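Local coordinates for protein chinitase A (Streptomyces coelicolor, PDB 3EBV) that probably hydrolyses internal glycosidic bonds of chitin through this glycosyl hydrolase family 18 catalytic domain, one part of a longer chitinase, at residues Q131-L136 with F163-N168; A242-L247 with G288-A293. One frame throughout, in Å; residues are numbered along the deposited sequence.

Interaction 1: residues Q131-L136 with F163-N168; sequences QALRAL and FQTALN
Arg134 reaches Asn168 because CG is set anti to its own carbonyl carbon (chi1 -70°) and the chain then bends at chi2, after which the remainder runs out extended toward helix 161-168. The first bond of this side chain points past the other helix rather than at it, and the length of arginine lets its guanidinium cross the gap. At its end NH2 donates a hydrogen bond to Asn168 O, 2.9 Å away. The N-H...O angle of 134° makes the bond bent. NH2 approaches a lone pair in the carbonyl plane, though the oxygen lies 26° out of the guanidinium plane. A water seconds it, accepting from Arg134 NE at 2.8 Å and donating weakly to Asn168 O. Asp171, just beyond the helix end, forms a salt bridge with NH2. Deeper in, Leu133 and Thr165 cross at about a right angle, methyl to methyl, with Leu133 CD1 4.0 Å from Thr165 CG2. Threonine suits this buried place because its hydroxyl turns back to bond Gly161 O and its methyl can face the leucine. The contact joins helices 126-140 and 161-168, consecutive on the outside of the family 18 TIM barrel; from strand 145-148, Leu146 touches Leu133 and Met148 touches Thr165. Asn168 ends helix 161-168, where backbone carbonyls commonly lack a following turn's N-H; the positive arginine probably interacts favourably with this partly negative C-terminal end.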
ATOM      1  N   GLN A 131      15.040  -6.957  10.499  1.00 12.16           N
ATOM      2  CA  GLN A 131      16.464  -6.625  10.367  1.00 12.29           C
ATOM      3  C   GLN A 131      16.708  -5.837   9.076  1.00 13.05           C
ATOM      4  O   GLN A 131      17.407  -4.811   9.093  1.00 13.43           O
ATOM      5  CB  GLN A 131      17.257  -7.902  10.337  1.00 12.03           C
ATOM      6  CG  GLN A 131      18.795  -7.648  10.157  1.00 12.06           C
ATOM      7  CD  GLN A 131      19.599  -8.928  10.125  1.00 12.45           C
ATOM      8  OE1 GLN A 131      19.205  -9.982  10.651  1.00 13.52           O
ATOM      9  NE2 GLN A 131      20.799  -8.834   9.499  1.00 14.83           N
ATOM     10  N   ALA A 132      16.091  -6.304   7.983  1.00 12.78           N
ATOM     11  CA  ALA A 132      16.265  -5.642   6.670  1.00 12.20           C
ATOM     12  C   ALA A 132      15.783  -4.190   6.702  1.00 12.29           C
ATOM     13  O   ALA A 132      16.437  -3.266   6.200  1.00 12.92           O
ATOM     14  CB  ALA A 132      15.557  -6.423   5.575  1.00 13.29           C
ATOM     15  N   LEU A 133      14.608  -3.986   7.296  1.00 11.39           N
ATOM     16  CA  LEU A 133      14.048  -2.645   7.331  1.00 11.85           C
ATOM     17  C   LEU A 133      14.871  -1.677   8.219  1.00 11.81           C
ATOM     18  O   LEU A 133      14.962  -0.479   7.918  1.00 13.38           O
ATOM     19  CB  LEU A 133      12.550  -2.658   7.762  1.00 11.76           C
ATOM     20  CG  LEU A 133      11.638  -3.284   6.695  1.00 12.00           C
ATOM     21  CD1 LEU A 133      10.218  -3.410   7.305  1.00 12.18           C
ATOM     22  CD2 LEU A 133      11.606  -2.484   5.394  1.00 12.16           C
ATOM     23  N   ARG A 134      15.416  -2.194   9.330  1.00 12.29           N
ATOM     24  CA  ARG A 134      16.298  -1.335  10.145  1.00 12.48           C
ATOM     25  C   ARG A 134      17.579  -0.982   9.392  1.00 13.81           C
ATOM     26  O   ARG A 134      18.033   0.154   9.476  1.00 14.56           O
ATOM     27  CB  ARG A 134      16.624  -2.030  11.476  1.00 12.77           C
ATOM     28  CG  ARG A 134      15.405  -2.122  12.439  1.00 12.56           C
ATOM     29  CD  ARG A 134      14.853  -0.792  12.780  1.00 12.43           C
ATOM     30  NE  ARG A 134      13.749  -0.909  13.744  1.00 12.38           N
ATOM     31  CZ  ARG A 134      13.035   0.115  14.223  1.00 13.02           C
ATOM     32  NH1 ARG A 134      13.243   1.366  13.795  1.00 12.12           N
ATOM     33  NH2 ARG A 134      12.050  -0.112  15.109  1.00 13.08           N
ATOM     34  N   ALA A 135      18.116  -1.953   8.661  1.00 13.66           N
ATOM     35  CA  ALA A 135      19.328  -1.663   7.834  1.00 13.99           C
ATOM     36  C   ALA A 135      19.021  -0.591   6.778  1.00 15.67           C
ATOM     37  O   ALA A 135      19.788   0.356   6.548  1.00 16.09           O
ATOM     38  CB  ALA A 135      19.835  -2.930   7.195  1.00 14.96           C
ATOM     39  N   LEU A 136      17.856  -0.722   6.135  1.00 14.55           N
ATOM     40  CA  LEU A 136      17.427   0.243   5.115  1.00 14.32           C
ATOM     41  C   LEU A 136      17.185   1.608   5.725  1.00 14.91           C
ATOM     42  O   LEU A 136      17.616   2.633   5.193  1.00 15.57           O
ATOM     43  CB  LEU A 136      16.145  -0.256   4.430  1.00 13.88           C
ATOM     44  CG  LEU A 136      15.579   0.619   3.316  1.00 13.93           C
ATOM     45  CD1 LEU A 136      16.586   0.968   2.195  1.00 14.76           C
ATOM     46  CD2 LEU A 136      14.301  -0.044   2.704  1.00 13.21           C
ATOM     47  N   PHE A 163       2.072  -8.325  10.678  1.00 10.20           N
ATOM     48  CA  PHE A 163       1.651  -7.566  11.825  1.00  9.85           C
ATOM     49  C   PHE A 163       2.843  -7.445  12.807  1.00  8.90           C
ATOM     50  O   PHE A 163       3.116  -6.346  13.302  1.00 10.03           O
ATOM     51  CB  PHE A 163       0.408  -8.222  12.472  1.00 10.75           C
ATOM     52  CG  PHE A 163      -0.492  -7.255  13.208  1.00 10.51           C
ATOM     53  CD1 PHE A 163      -1.900  -7.422  13.155  1.00 11.28           C
ATOM     54  CD2 PHE A 163       0.016  -6.186  13.937  1.00 11.74           C
ATOM     55  CE1 PHE A 163      -2.755  -6.514  13.874  1.00 12.25           C
ATOM     56  CE2 PHE A 163      -0.834  -5.275  14.654  1.00 12.71           C
ATOM     57  CZ  PHE A 163      -2.235  -5.477  14.604  1.00 11.55           C
ATOM     58  N   GLN A 164       3.532  -8.565  13.041  1.00 11.19           N
ATOM     59  CA  GLN A 164       4.684  -8.547  13.969  1.00 11.35           C
ATOM     60  C   GLN A 164       5.751  -7.581  13.450  1.00 10.37           C
ATOM     61  O   GLN A 164       6.311  -6.810  14.210  1.00 11.63           O
ATOM     62  CB  GLN A 164       5.289  -9.929  14.091  1.00 13.05           C
ATOM     63  CG  GLN A 164       6.379 -10.003  15.168  1.00 16.52           C
ATOM     64  CD  GLN A 164       5.892  -9.605  16.527  1.00 21.75           C
ATOM     65  OE1 GLN A 164       6.214  -8.491  17.042  1.00 22.35           O
ATOM     66  NE2 GLN A 164       5.081 -10.494  17.134  1.00 20.47           N
ATOM     67  N   THR A 165       5.984  -7.625  12.129  1.00  9.70           N
ATOM     68  CA  THR A 165       6.985  -6.739  11.515  1.00 10.47           C
ATOM     69  C   THR A 165       6.583  -5.297  11.690  1.00 10.56           C
ATOM     70  O   THR A 165       7.367  -4.434  12.116  1.00 10.98           O
ATOM     71  CB  THR A 165       7.219  -7.080  10.038  1.00 11.16           C
ATOM     72  OG1 THR A 165       7.576  -8.461   9.923  1.00 10.75           O
ATOM     73  CG2 THR A 165       8.353  -6.195   9.416  1.00 12.37           C
ATOM     74  N   ALA A 166       5.316  -4.996  11.341  1.00  9.98           N
ATOM     75  CA  ALA A 166       4.806  -3.648  11.467  1.00 10.35           C
ATOM     76  C   ALA A 166       4.989  -3.087  12.898  1.00 10.45           C
ATOM     77  O   ALA A 166       5.441  -1.941  13.096  1.00 12.29           O
ATOM     78  CB  ALA A 166       3.321  -3.636  11.049  1.00 10.24           C
ATOM     79  N   LEU A 167       4.654  -3.911  13.909  1.00 10.57           N
ATOM     80  CA  LEU A 167       4.840  -3.491  15.298  1.00 11.65           C
ATOM     81  C   LEU A 167       6.339  -3.288  15.614  1.00 10.77           C
ATOM     82  O   LEU A 167       6.685  -2.295  16.279  1.00 12.25           O
ATOM     83  CB  LEU A 167       4.225  -4.515  16.246  1.00 11.71           C
ATOM     84  CG  LEU A 167       2.672  -4.529  16.206  1.00 13.16           C
ATOM     85  CD1 LEU A 167       2.211  -5.797  16.928  1.00 14.31           C
ATOM     86  CD2 LEU A 167       2.089  -3.227  16.818  1.00 13.50           C
ATOM     87  N   ASN A 168       7.183  -4.190  15.098  1.00 10.63           N
ATOM     88  CA  ASN A 168       8.628  -4.097  15.419  1.00 12.11           C
ATOM     89  C   ASN A 168       9.188  -2.803  14.890  1.00 12.99           C
ATOM     90  O   ASN A 168      10.104  -2.227  15.497  1.00 14.09           O
ATOM     91  CB  ASN A 168       9.376  -5.252  14.775  1.00 11.76           C
ATOM     92  CG  ASN A 168       9.115  -6.592  15.452  1.00 10.98           C
ATOM     93  OD1 ASN A 168       8.489  -6.652  16.543  1.00 12.23           O
ATOM     94  ND2 ASN A 168       9.607  -7.675  14.839  1.00 10.63           N
TER
HETATM   95  O   HOH W   1      13.448  -2.983  15.608  1.00 16.21           O

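Interaction 2: residues A242-L247 with G288-A293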
ATOM      1  N   ALA A 242     -18.094   5.402   3.620  1.00 10.04           N
ATOM      2  CA  ALA A 242     -18.826   5.023   4.832  1.00 10.60           C
ATOM      3  C   ALA A 242     -17.913   4.381   5.871  1.00 10.84           C
ATOM      4  O   ALA A 242     -18.009   4.674   7.086  1.00 11.26           O
ATOM      5  CB  ALA A 242     -19.970   4.117   4.495  1.00 11.06           C
ATOM      6  N   ALA A 243     -17.035   3.480   5.438  1.00 10.06           N
ATOM      7  CA  ALA A 243     -16.132   2.852   6.391  1.00  9.73           C
ATOM      8  C   ALA A 243     -15.206   3.898   7.045  1.00 10.08           C
ATOM      9  O   ALA A 243     -14.891   3.823   8.234  1.00 10.07           O
ATOM     10  CB  ALA A 243     -15.288   1.756   5.664  1.00 11.07           C
ATOM     11  N   LEU A 244     -14.705   4.821   6.223  1.00  9.50           N
ATOM     12  CA  LEU A 244     -13.867   5.909   6.757  1.00 10.30           C
ATOM     13  C   LEU A 244     -14.646   6.718   7.806  1.00 11.13           C
ATOM     14  O   LEU A 244     -14.085   7.010   8.855  1.00 12.01           O
ATOM     15  CB  LEU A 244     -13.396   6.823   5.615  1.00 11.39           C
ATOM     16  CG  LEU A 244     -12.389   6.164   4.646  1.00 10.89           C
ATOM     17  CD1 LEU A 244     -12.288   7.138   3.446  1.00 13.00           C
ATOM     18  CD2 LEU A 244     -11.040   5.951   5.315  1.00 10.85           C
ATOM     19  N   ASP A 245     -15.896   7.049   7.475  1.00 10.95           N
ATOM     20  CA  ASP A 245     -16.775   7.785   8.427  1.00 11.45           C
ATOM     21  C   ASP A 245     -16.953   6.965   9.692  1.00 11.74           C
ATOM     22  O   ASP A 245     -16.952   7.508  10.809  1.00 11.98           O
ATOM     23  CB  ASP A 245     -18.130   8.047   7.799  1.00 11.76           C
ATOM     24  CG  ASP A 245     -18.072   9.101   6.702  1.00 12.84           C
ATOM     25  OD1 ASP A 245     -17.007   9.756   6.554  1.00 14.36           O
ATOM     26  OD2 ASP A 245     -19.121   9.230   6.045  1.00 14.76           O
ATOM     27  N   CYS A 246     -17.203   5.675   9.533  1.00 10.19           N
ATOM     28  CA  CYS A 246     -17.503   4.858  10.706  1.00 10.53           C
ATOM     29  C   CYS A 246     -16.326   4.847  11.676  1.00 10.83           C
ATOM     30  O   CYS A 246     -16.464   5.069  12.915  1.00 11.82           O
ATOM     31  CB  CYS A 246     -17.893   3.458  10.226  1.00 11.09           C
ATOM     32  SG  CYS A 246     -18.178   2.244  11.564  1.00 10.26           S
ATOM     33  N   LEU A 247     -15.129   4.637  11.135  1.00  9.64           N
ATOM     34  CA  LEU A 247     -13.927   4.552  11.974  1.00 10.00           C
ATOM     35  C   LEU A 247     -13.552   5.921  12.540  1.00 10.52           C
ATOM     36  O   LEU A 247     -13.127   5.988  13.688  1.00 11.65           O
ATOM     37  CB  LEU A 247     -12.748   4.014  11.138  1.00 10.42           C
ATOM     38  CG  LEU A 247     -12.924   2.518  10.789  1.00 10.67           C
ATOM     39  CD1 LEU A 247     -11.947   2.118   9.614  1.00 10.11           C
ATOM     40  CD2 LEU A 247     -12.664   1.618  11.974  1.00  9.85           C
ATOM     41  N   GLY A 288     -10.857  10.181  -2.941  1.00 12.35           N
ATOM     42  CA  GLY A 288      -9.888  11.268  -2.711  1.00 13.67           C
ATOM     43  C   GLY A 288     -10.521  12.499  -2.070  1.00 14.45           C
ATOM     44  O   GLY A 288      -9.971  13.032  -1.090  1.00 16.25           O
ATOM     45  N   ALA A 289     -11.667  12.938  -2.603  1.00 14.44           N
ATOM     46  CA  ALA A 289     -12.356  14.098  -2.034  1.00 15.07           C
ATOM     47  C   ALA A 289     -12.702  13.783  -0.572  1.00 15.47           C
ATOM     48  O   ALA A 289     -12.552  14.641   0.305  1.00 16.44           O
ATOM     49  CB  ALA A 289     -13.630  14.417  -2.808  1.00 15.87           C
ATOM     50  N   HIS A 290     -13.152  12.557  -0.310  1.00 14.22           N
ATOM     51  CA  HIS A 290     -13.612  12.232   1.051  1.00 14.33           C
ATOM     52  C   HIS A 290     -12.454  12.194   2.036  1.00 15.14           C
ATOM     53  O   HIS A 290     -12.540  12.733   3.168  1.00 15.51           O
ATOM     54  CB  HIS A 290     -14.353  10.909   1.071  1.00 13.92           C
ATOM     55  CG  HIS A 290     -15.300  10.799   2.220  1.00 13.98           C
ATOM     56  ND1 HIS A 290     -16.522  11.447   2.215  1.00 16.41           N
ATOM     57  CD2 HIS A 290     -15.216  10.148   3.408  1.00 14.06           C
ATOM     58  CE1 HIS A 290     -17.155  11.181   3.351  1.00 18.11           C
ATOM     59  NE2 HIS A 290     -16.383  10.403   4.093  1.00 14.97           N
ATOM     60  N   VAL A 291     -11.348  11.569   1.628  1.00 14.12           N
ATOM     61  CA  VAL A 291     -10.163  11.469   2.490  1.00 14.63           C
ATOM     62  C   VAL A 291      -9.590  12.856   2.770  1.00 16.59           C
ATOM     63  O   VAL A 291      -9.223  13.163   3.920  1.00 18.55           O
ATOM     64  CB  VAL A 291      -9.089  10.520   1.879  1.00 13.64           C
ATOM     65  CG1 VAL A 291      -7.720  10.643   2.580  1.00 15.81           C
ATOM     66  CG2 VAL A 291      -9.589   9.061   1.918  1.00 14.94           C
ATOM     67  N   HIS A 292      -9.515  13.699   1.738  1.00 17.24           N
ATOM     68  CA  HIS A 292      -8.912  15.028   1.871  1.00 19.03           C
ATOM     69  C   HIS A 292      -9.829  16.006   2.596  1.00 22.10           C
ATOM     70  O   HIS A 292      -9.420  17.135   2.903  1.00 24.94           O
ATOM     71  CB  HIS A 292      -8.449  15.538   0.510  1.00 18.84           C
ATOM     72  CG  HIS A 292      -7.379  14.670  -0.070  1.00 16.90           C
ATOM     73  ND1 HIS A 292      -7.331  14.313  -1.414  1.00 16.89           N
ATOM     74  CD2 HIS A 292      -6.342  14.046   0.530  1.00 15.48           C
ATOM     75  CE1 HIS A 292      -6.294  13.515  -1.603  1.00 17.70           C
ATOM     76  NE2 HIS A 292      -5.676  13.333  -0.444  1.00 15.79           N
ATOM     77  N   ALA A 293     -11.062  15.574   2.843  1.00 22.81           N
ATOM     78  CA  ALA A 293     -11.977  16.321   3.720  1.00 24.99           C
ATOM     79  C   ALA A 293     -11.977  15.815   5.175  1.00 26.62           C
ATOM     80  O   ALA A 293     -12.609  16.458   6.031  1.00 28.10           O
ATOM     81  CB  ALA A 293     -13.369  16.299   3.159  1.00 23.69           C
TER
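Leu244 and Val291 form the tight, apolar floor between two helices; the segments 242-247 and 288-292 run nearly parallel, their axes 10.7 Å apart at closest approach. Leu244 CD1 presses on Val291 CG2 at 3.6 Å and also approaches the edge of the His290 ring, 4.2 Å from CD2. Leu221 and Leu265 touch the same leucine, so a branched aliphatic residue fits this buried spot. Equally close is the polar part, where His290, with CG anti to the backbone N (chi1 -156°), extends its ring across the gap and NE2 donates to the buried Asp245 OD1 at 2.6 Å. The bond is nearly straight, at 170°, and runs almost in the ring plane; it meets the syn side of the oxygen, though 32° out of the carboxylate plane. Asn252 bonds OD2, so both carboxylate oxygens are engaged, and the negative charge would tend to raise the histidine's pKa. The looser side is the flank of His290 that remains partly exposed. Replacing Asp245 with alanine removes both carboxylate oxygens, and would probably leave His290 NE2 without its acceptor and Asn252 without its mate, with the ring freer to turn. Neighbouring parallel helices packed side by side around a parallel beta-barrel are the signature of the TIM-barrel fold of family 18.

In the fold
From the N terminus the chain first builds strands 6-12, 32-40, 77-84 and 115-120 before helix 126-140 opens interaction 1. Strand 145-148 intervenes, and helix 161-168 closes this loop, joining consecutive helices of the barrel's outer layer. Strands 175-179 and 219-224 follow before helix 237-249 opens interaction 2; strand 267-271 then pairs with strand 6-12, closing the barrel, and the last helix, 282-292, completes the contact. The two loops lie in series, neither nested nor crossed. Their centres are 29 Å apart and their nearest atoms about 13 Å, so each ties its own sector of the helical coat, the second at the barrel's closure.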